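Local coordinates for protein ornithine cyclodeaminase (Methanocaldococcus jannaschii, PDB 3MGJ) that probably converts ornithine to proline with release of ammonia, using NAD(+) as cofactor, the chain here being the N-terminal domain of the longer enzyme, at residues 62-65 with 66-70; 10-14 with 15-19. One frame throughout, in Å; residues are numbered along the deposited sequence.

Contact 1 of 2, residues 62-65 with 66-70; sequences DEIL and NELRD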
loop_
_atom_site.group_PDB
_atom_site.type_symbol
_atom_site.label_atom_id
_atom_site.label_comp_id
_atom_site.label_asym_id
_atom_site.label_seq_id
_atom_site.Cartn_x
_atom_site.Cartn_y
_atom_site.Cartn_z
ATOM N N ASP A 62 -4.332 22.541 -6.554
ATOM C CA ASP A 62 -3.047 23.062 -6.110
ATOM C C ASP A 62 -3.066 23.336 -4.615
ATOM O O ASP A 62 -2.067 23.167 -3.920
ATOM C CB ASP A 62 -2.700 24.334 -6.868
ATOM C CG ASP A 62 -2.443 24.083 -8.340
ATOM O OD1 ASP A 62 -1.682 23.149 -8.671
ATOM O OD2 ASP A 62 -2.999 24.832 -9.168
ATOM N N GLU A 63 -4.217 23.767 -4.129
ATOM C CA GLU A 63 -4.415 23.963 -2.716
ATOM C C GLU A 63 -4.235 22.661 -1.984
ATOM O O GLU A 63 -3.607 22.613 -0.935
ATOM C CB GLU A 63 -5.831 24.436 -2.481
ATOM C CG GLU A 63 -5.971 25.905 -2.302
ATOM C CD GLU A 63 -7.341 26.242 -1.815
ATOM O OE1 GLU A 63 -8.293 25.552 -2.243
ATOM O OE2 GLU A 63 -7.464 27.178 -0.993
ATOM N N ILE A 64 -4.820 21.604 -2.537
ATOM C CA ILE A 64 -4.780 20.291 -1.922
ATOM C C ILE A 64 -3.367 19.787 -1.933
ATOM O O ILE A 64 -2.814 19.436 -0.912
ATOM C CB ILE A 64 -5.679 19.295 -2.669
ATOM C CG1 ILE A 64 -7.135 19.772 -2.629
ATOM C CG2 ILE A 64 -5.559 17.923 -2.054
ATOM C CD1 ILE A 64 -8.104 18.905 -3.381
ATOM N N LEU A 65 -2.764 19.780 -3.103
ATOM C CA LEU A 65 -1.373 19.379 -3.205
ATOM C C LEU A 65 -0.447 20.080 -2.216
ATOM O O LEU A 65 0.465 19.455 -1.698
ATOM C CB LEU A 65 -0.866 19.545 -4.635
ATOM C CG LEU A 65 -1.554 18.646 -5.654
ATOM C CD1 LEU A 65 -0.646 18.534 -6.821
ATOM C CD2 LEU A 65 -1.808 17.278 -5.092
ATOM N N ASN A 66 -0.675 21.362 -1.952
ATOM C CA ASN A 66 0.155 22.086 -0.992
ATOM C C ASN A 66 -0.025 21.643 0.464
ATOM O O ASN A 66 0.947 21.513 1.204
ATOM C CB ASN A 66 -0.009 23.595 -1.150
ATOM C CG ASN A 66 0.624 24.116 -2.449
ATOM O OD1 ASN A 66 0.379 25.249 -2.872
ATOM N ND2 ASN A 66 1.437 23.273 -3.092
ATOM N N GLU A 67 -1.264 21.397 0.864
ATOM C CA GLU A 67 -1.543 20.719 2.117
ATOM C C GLU A 67 -0.854 19.354 2.226
ATOM O O GLU A 67 -0.319 18.995 3.284
ATOM C CB GLU A 67 -3.037 20.505 2.235
ATOM C CG GLU A 67 -3.789 21.752 2.585
ATOM C CD GLU A 67 -3.623 22.089 4.036
ATOM O OE1 GLU A 67 -3.411 21.149 4.834
ATOM O OE2 GLU A 67 -3.693 23.286 4.375
ATOM N N LEU A 68 -0.895 18.589 1.137
ATOM C CA LEU A 68 -0.280 17.269 1.101
ATOM C C LEU A 68 1.227 17.407 1.143
ATOM O O LEU A 68 1.930 16.534 1.655
ATOM C CB LEU A 68 -0.692 16.524 -0.166
ATOM C CG LEU A 68 -1.889 15.581 -0.182
ATOM C CD1 LEU A 68 -2.906 15.898 0.896
ATOM C CD2 LEU A 68 -2.500 15.653 -1.543
ATOM N N ARG A 69 1.725 18.506 0.586
ATOM C CA ARG A 69 3.151 18.767 0.588
ATOM C C ARG A 69 3.648 19.088 2.004
ATOM O O ARG A 69 4.773 18.739 2.370
ATOM C CB ARG A 69 3.481 19.891 -0.387
ATOM C CG ARG A 69 4.946 20.272 -0.448
ATOM C CD ARG A 69 5.087 21.718 -0.908
ATOM N NE ARG A 69 4.318 22.618 -0.050
ATOM C CZ ARG A 69 3.999 23.874 -0.351
ATOM N NH1 ARG A 69 4.384 24.415 -1.505
ATOM N NH2 ARG A 69 3.287 24.590 0.513
ATOM N N ASP A 70 2.794 19.726 2.805
ATOM C CA ASP A 70 3.152 20.102 4.175
ATOM C C ASP A 70 3.070 18.931 5.126
ATOM O O ASP A 70 3.804 18.864 6.110
ATOM C CB ASP A 70 2.261 21.227 4.682
ATOM C CG ASP A 70 2.580 22.561 4.034
ATOM O OD1 ASP A 70 3.661 22.652 3.398
ATOM O OD2 ASP A 70 1.753 23.510 4.161
#

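Contact 2 of 2, residues 10-14 with 15-19; sequences GHIID and SLILP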
loop_
_atom_site.group_PDB
_atom_site.type_symbol
_atom_site.label_atom_id
_atom_site.label_comp_id
_atom_site.label_asym_id
_atom_site.label_seq_id
_atom_site.Cartn_x
_atom_site.Cartn_y
_atom_site.Cartn_z
ATOM N N GLY A 10 8.773 6.088 1.263
ATOM C CA GLY A 10 9.264 5.765 2.586
ATOM C C GLY A 10 8.550 4.617 3.265
ATOM O O GLY A 10 8.499 3.501 2.752
ATOM N N HIS A 11 8.012 4.902 4.447
ATOM C CA HIS A 11 7.332 3.904 5.249
ATOM C C HIS A 11 5.836 4.017 5.202
ATOM O O HIS A 11 5.192 4.308 6.195
ATOM C CB HIS A 11 7.833 3.948 6.679
ATOM C CG HIS A 11 9.061 3.127 6.877
ATOM N ND1 HIS A 11 10.215 3.337 6.147
ATOM C CD2 HIS A 11 9.310 2.065 7.679
ATOM C CE1 HIS A 11 11.128 2.457 6.509
ATOM N NE2 HIS A 11 10.605 1.670 7.438
ATOM N N ILE A 12 5.293 3.752 4.028
ATOM C CA ILE A 12 3.867 3.864 3.798
ATOM C C ILE A 12 3.051 2.997 4.748
ATOM O O ILE A 12 2.047 3.446 5.292
ATOM C CB ILE A 12 3.519 3.489 2.345
ATOM C CG1 ILE A 12 4.406 4.281 1.389
ATOM C CG2 ILE A 12 2.047 3.761 2.072
ATOM C CD1 ILE A 12 4.637 5.703 1.851
ATOM N N ILE A 13 3.501 1.759 4.943
ATOM C CA ILE A 13 2.809 0.779 5.777
ATOM C C ILE A 13 3.294 0.798 7.224
ATOM O O ILE A 13 4.503 0.844 7.491
ATOM C CB ILE A 13 3.001 -0.641 5.213
ATOM C CG1 ILE A 13 2.620 -0.685 3.727
ATOM C CG2 ILE A 13 2.199 -1.653 6.019
ATOM C CD1 ILE A 13 3.705 -1.247 2.839
ATOM N N ASP A 14 2.334 0.739 8.144
ATOM C CA ASP A 14 2.562 0.897 9.586
ATOM C C ASP A 14 2.565 2.391 9.918
ATOM O O ASP A 14 2.868 2.812 11.031
ATOM C CB ASP A 14 3.833 0.185 10.074
ATOM C CG ASP A 14 3.878 0.035 11.603
ATOM O OD1 ASP A 14 2.807 -0.174 12.226
ATOM O OD2 ASP A 14 4.988 0.130 12.181
ATOM N N SER A 15 2.204 3.178 8.919
ATOM C CA SER A 15 1.958 4.588 9.092
ATOM C C SER A 15 0.447 4.803 9.106
ATOM O O SER A 15 -0.323 3.905 8.767
ATOM C CB SER A 15 2.579 5.360 7.924
ATOM O OG SER A 15 3.069 6.621 8.340
ATOM N N LEU A 16 0.027 5.993 9.508
ATOM C CA LEU A 16 -1.332 6.434 9.254
ATOM C C LEU A 16 -1.330 7.385 8.070
ATOM O O LEU A 16 -2.360 7.970 7.750
ATOM C CB LEU A 16 -1.904 7.155 10.469
ATOM C CG LEU A 16 -2.172 6.289 11.694
ATOM C CD1 LEU A 16 -2.722 7.130 12.826
ATOM C CD2 LEU A 16 -3.151 5.209 11.313
ATOM N N ILE A 17 -0.171 7.531 7.429
ATOM C CA ILE A 17 0.001 8.493 6.343
ATOM C C ILE A 17 -1.072 8.397 5.264
ATOM O O ILE A 17 -1.621 9.413 4.841
ATOM C CB ILE A 17 1.387 8.373 5.654
ATOM C CG1 ILE A 17 1.636 9.587 4.769
ATOM C CG2 ILE A 17 1.447 7.143 4.778
ATOM C CD1 ILE A 17 1.490 10.895 5.518
ATOM N N LEU A 18 -1.365 7.186 4.818
ATOM C CA LEU A 18 -2.326 7.012 3.740
ATOM C C LEU A 18 -3.721 7.485 4.096
ATOM O O LEU A 18 -4.326 8.237 3.345
ATOM C CB LEU A 18 -2.402 5.553 3.303
ATOM C CG LEU A 18 -1.257 5.044 2.450
ATOM C CD1 LEU A 18 -1.669 3.701 1.932
ATOM C CD2 LEU A 18 -1.028 6.028 1.341
ATOM N N PRO A 19 -4.250 7.022 5.236
ATOM C CA PRO A 19 -5.602 7.429 5.621
ATOM C C PRO A 19 -5.651 8.917 5.875
ATOM O O PRO A 19 -6.713 9.529 5.774
ATOM C CB PRO A 19 -5.824 6.683 6.930
ATOM C CG PRO A 19 -4.874 5.536 6.883
ATOM C CD PRO A 19 -3.682 6.045 6.178
HETATM O O HOH W 1 -0.535 4.594 5.639
#

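Contact 1 of 2, residues 62-65 with 66-70
Asn66 N gives its hydrogen to Asp62 O at 3.0 Å, one of four successive i to i+4 backbone bonds that join 62-65 to 66-70. The others run from Glu67 N to Glu63 O, from Leu68 N to Ile64 O at 2.9 Å, and from Arg69 N to Leu65 O. The apolar contacts lie on one side of this helix: the side chains of Ile64 and Leu68 lie side by side, Leu68 CD2 3.8 Å from Ile64 CG2, and Leu68 CD2 also meets CD2 of Leu65 at 4.0 Å with the two leucines slanting across each other. That side faces the sheet of a ferredoxin-like fold, where Ile64 and Leu65 reach Val53 and Leu68 reaches Glu80. Asn66, Arg69 and Asp70 carry the polar side-chain contacts. With CG beside its backbone N (chi1 -70°), Asn66 brings its amide to the far end of the Asp62 carbonyl, near Asp62 O, without bonding to it. Its ND2 also sits 3.5 Å above the Arg69 guanidinium plane, toward the rim. Putting an alanine in place of Asn66 removes that amide and would probably let the guanidinium turn more freely. Arg69 NH2 makes a weak salt bridge to Asp70 OD1, whereas Asp62 OD1 reaches back to Arg4 of strand 2-10.

Contact 2 of 2, residues 10-14 with 15-19
CG1 of Ile12 lies beside the backbone N (chi1 -51°), which sets CG2 anti to that N, where it meets Leu18; Leu18 answers with CG anti to its carbonyl carbon (chi1 -76°). The two side chains cross at about a right angle, and Ile12 CG2 comes 3.6 Å from Leu18 CG and nearly as close to its CD1. This is the first strand-to-helix connection of the ferredoxin-like fold, leading from strand 2-10 into helix 17-27. Asp14, with a positive phi of 85°, turns the chain, and Leu16 occupies the N-cap position. Ser15 OG takes a weak bond from Ile17 N, an ST turn at the start of the helix. Loop and helix start both meet the second subunit: Ile13 packs on Ile13 of the second subunit, Leu18 on Ile39 of the second subunit, and Asp14 joins that subunit through backbone hydrogen bonds. Within the chain, a water bridges loop and helix. It gives a hydrogen to Ile12 O at 2.8 Å and another, more weakly, to Ser15 O, and it satisfies the first-turn amide of Leu18 by accepting from Leu18 N, also at 2.8 Å.

Both contacts are partly buried and local in sequence, yet their chemistry differs with their place along a helix. Contact 1 lies within helix 58-74, where i to i+4 backbone bonds follow one another; contact 2 is the entry to helix 17-27, where a water and a weak ST-turn bond are found instead. Contact 1 combines a leucine-isoleucine face on the sheet with charged and amide groups beside it, and no other chain of the assembly touches it. Contact 2 carries less charge and meets the second subunit. Their centres lie about 17 Å apart and their nearest atoms about 7 Å. The contacts do not touch, but their helices belong to the same domain, with a long, weak ion pair between Glu67 and Lys24.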